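Local coordinates for protein BCL2-like 10 (Danio rerio, PDB 6FBX) that belongs to the Bcl-2 family as a pro-survival regulator of apoptosis, holds a Bad BH3 peptide in this crystal, and may have channel activity, at residues 55-58 with 59-62. Numbering follows the deposited sequence.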
ATOM      1  N   ARG A  55      12.383  -5.718   2.858  1.00 21.19           N
ATOM      2  CA  ARG A  55      12.868  -6.759   1.960  1.00 23.79           C
ATOM      3  C   ARG A  55      12.671  -8.136   2.580  1.00 25.32           C
ATOM      4  O   ARG A  55      12.177  -9.062   1.927  1.00 26.64           O
ATOM      5  CB  ARG A  55      14.341  -6.504   1.631  1.00 29.08           C
ATOM      6  CG  ARG A  55      14.856  -7.227   0.391  1.00 34.77           C
ATOM      7  CD  ARG A  55      16.300  -6.823   0.099  1.00 41.28           C
ATOM      8  NE  ARG A  55      16.913  -7.630  -0.954  1.00 45.90           N
ATOM      9  CZ  ARG A  55      16.965  -7.295  -2.241  1.00 48.77           C
ATOM     10  NH1 ARG A  55      17.553  -8.109  -3.108  1.00 50.38           N
ATOM     11  NH2 ARG A  55      16.439  -6.155  -2.671  1.00 48.10           N
ATOM     12  N   SER A  56      13.045  -8.284   3.854  1.00 24.16           N
ATOM     13  CA  SER A  56      12.863  -9.555   4.546  1.00 27.51           C
ATOM     14  C   SER A  56      11.389  -9.936   4.629  1.00 25.59           C
ATOM     15  O   SER A  56      11.025 -11.099   4.407  1.00 27.08           O
ATOM     16  CB  SER A  56      13.476  -9.473   5.944  1.00 33.92           C
ATOM     17  OG  SER A  56      13.207 -10.643   6.691  1.00 38.58           O
ATOM     18  N   LEU A  57      10.525  -8.968   4.945  1.00 22.75           N
ATOM     19  CA  LEU A  57       9.096  -9.254   5.045  1.00 23.08           C
ATOM     20  C   LEU A  57       8.523  -9.703   3.707  1.00 23.73           C
ATOM     21  O   LEU A  57       7.746 -10.665   3.646  1.00 23.80           O
ATOM     22  CB  LEU A  57       8.345  -8.022   5.550  1.00 29.37           C
ATOM     23  CG  LEU A  57       8.462  -7.695   7.040  1.00 38.18           C
ATOM     24  CD1 LEU A  57       7.806  -6.352   7.316  1.00 41.13           C
ATOM     25  CD2 LEU A  57       7.832  -8.784   7.897  1.00 43.00           C
ATOM     26  N   SER A  58       8.884  -9.011   2.625  1.00 23.09           N
ATOM     27  CA  SER A  58       8.358  -9.370   1.312  1.00 27.13           C
ATOM     28  C   SER A  58       8.742 -10.798   0.942  1.00 26.21           C
ATOM     29  O   SER A  58       7.929 -11.543   0.382  1.00 28.04           O
ATOM     30  CB  SER A  58       8.865  -8.389   0.256  1.00 29.45           C
ATOM     31  OG  SER A  58      10.271  -8.500   0.086  1.00 34.17           O
ATOM     32  N   GLN A  59       9.976 -11.201   1.253  1.00 26.56           N
ATOM     33  CA  GLN A  59      10.421 -12.544   0.894  1.00 28.45           C
ATOM     34  C   GLN A  59       9.759 -13.601   1.772  1.00 28.71           C
ATOM     35  O   GLN A  59       9.333 -14.649   1.270  1.00 30.20           O
ATOM     36  CB  GLN A  59      11.946 -12.621   0.972  1.00 30.53           C
ATOM     37  CG  GLN A  59      12.615 -11.737  -0.073  1.00 33.13           C
ATOM     38  CD  GLN A  59      14.130 -11.779  -0.028  1.00 39.74           C
ATOM     39  OE1 GLN A  59      14.723 -12.471   0.800  1.00 42.51           O
ATOM     40  NE2 GLN A  59      14.765 -11.034  -0.927  1.00 43.07           N
ATOM     41  N   GLU A  60       9.639 -13.343   3.078  1.00 28.42           N
ATOM     42  CA  GLU A  60       8.880 -14.249   3.939  1.00 32.64           C
ATOM     43  C   GLU A  60       7.444 -14.380   3.449  1.00 28.03           C
ATOM     44  O   GLU A  60       6.920 -15.491   3.299  1.00 29.84           O
ATOM     45  CB  GLU A  60       8.892 -13.751   5.387  1.00 43.52           C
ATOM     46  CG  GLU A  60      10.176 -14.003   6.155  1.00 58.99           C
ATOM     47  CD  GLU A  60      10.044 -13.629   7.620  1.00 74.19           C
ATOM     48  OE1 GLU A  60      10.130 -12.425   7.940  1.00 78.68           O
ATOM     49  OE2 GLU A  60       9.835 -14.539   8.450  1.00 80.97           O
ATOM     50  N   PHE A  61       6.789 -13.240   3.215  1.00 27.75           N
ATOM     51  CA  PHE A  61       5.412 -13.211   2.734  1.00 26.63           C
ATOM     52  C   PHE A  61       5.239 -14.093   1.501  1.00 31.19           C
ATOM     53  O   PHE A  61       4.401 -15.002   1.478  1.00 30.85           O
ATOM     54  CB  PHE A  61       5.026 -11.756   2.439  1.00 27.20           C
ATOM     55  CG  PHE A  61       3.672 -11.581   1.800  1.00 27.97           C
ATOM     56  CD1 PHE A  61       2.588 -11.170   2.552  1.00 26.67           C
ATOM     57  CD2 PHE A  61       3.494 -11.794   0.444  1.00 30.99           C
ATOM     58  CE1 PHE A  61       1.350 -10.989   1.969  1.00 27.06           C
ATOM     59  CE2 PHE A  61       2.257 -11.619  -0.145  1.00 32.39           C
ATOM     60  CZ  PHE A  61       1.184 -11.215   0.618  1.00 29.38           C
ATOM     61  N   LEU A  62       6.035 -13.838   0.459  1.00 31.84           N
ATOM     62  CA  LEU A  62       5.860 -14.572  -0.789  1.00 36.18           C
ATOM     63  C   LEU A  62       6.192 -16.049  -0.632  1.00 39.51           C
ATOM     64  O   LEU A  62       5.660 -16.881  -1.375  1.00 44.37           O
ATOM     65  CB  LEU A  62       6.718 -13.949  -1.892  1.00 38.61           C
ATOM     66  CG  LEU A  62       6.272 -12.572  -2.383  1.00 42.06           C
ATOM     67  CD1 LEU A  62       7.271 -12.021  -3.388  1.00 43.61           C
ATOM     68  CD2 LEU A  62       4.876 -12.620  -2.999  1.00 44.37           C
TER
HETATM   69  O   HOH W   1      17.594 -10.636  -1.655  1.00 37.03           O
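R55 and Q59, one helical turn apart, are joined by a backbone bond and, at the side chains, by a shared water. Q59 N donates to R55 O at 3.1 Å, and the extended Q59 chain runs back over that carbonyl, its CG 3.4 Å from R55 O. Their polar ends do not bond directly: Q59 NE2 lies 4.0 Å from R55 NE, the amide and guanidinium planes turned 63° apart. The water spans the pair instead, accepting from R55 NH1 and from Q59 NE2, each at 2.9 Å.

R55 O is gripped twice, because S58 OG also donates to it at 2.7 Å, from the same face of the carbonyl plane as Q59 N. The S58 hydroxyl reaches back along the helix because its first torsion (chi1 66°) sets OG between the backbone N and the carbonyl carbon. With an alanine in place of S58, R55 O would probably keep the amide of Q59 as its one partner within this turn, and a small gap would be likely beside Q59 CG.

The next three backbone bonds continue the i to i+4 pattern of the helix: E60 N bonds S56 O, F61 N bonds L57 O at 2.8 Å, and L62 N bonds S58 O. Beside the S56-E60 bond, OG of S56 and OE1 of E60 are merely neighbours at 3.8 Å; the other carboxylate oxygen, OE2, forms a salt bridge with a basic side chain of the bound peptide.

Helix 51-65 lines the BH3-binding groove of the Bcl-2 fold, with L57, E60 and F61 packing on the bound peptide. S58 packs on V100 and F61 and L62 on L101 of helix 88-107, and the F61 ring, edge-to-face with F97, also touches C72 and V76 of helix 69-80.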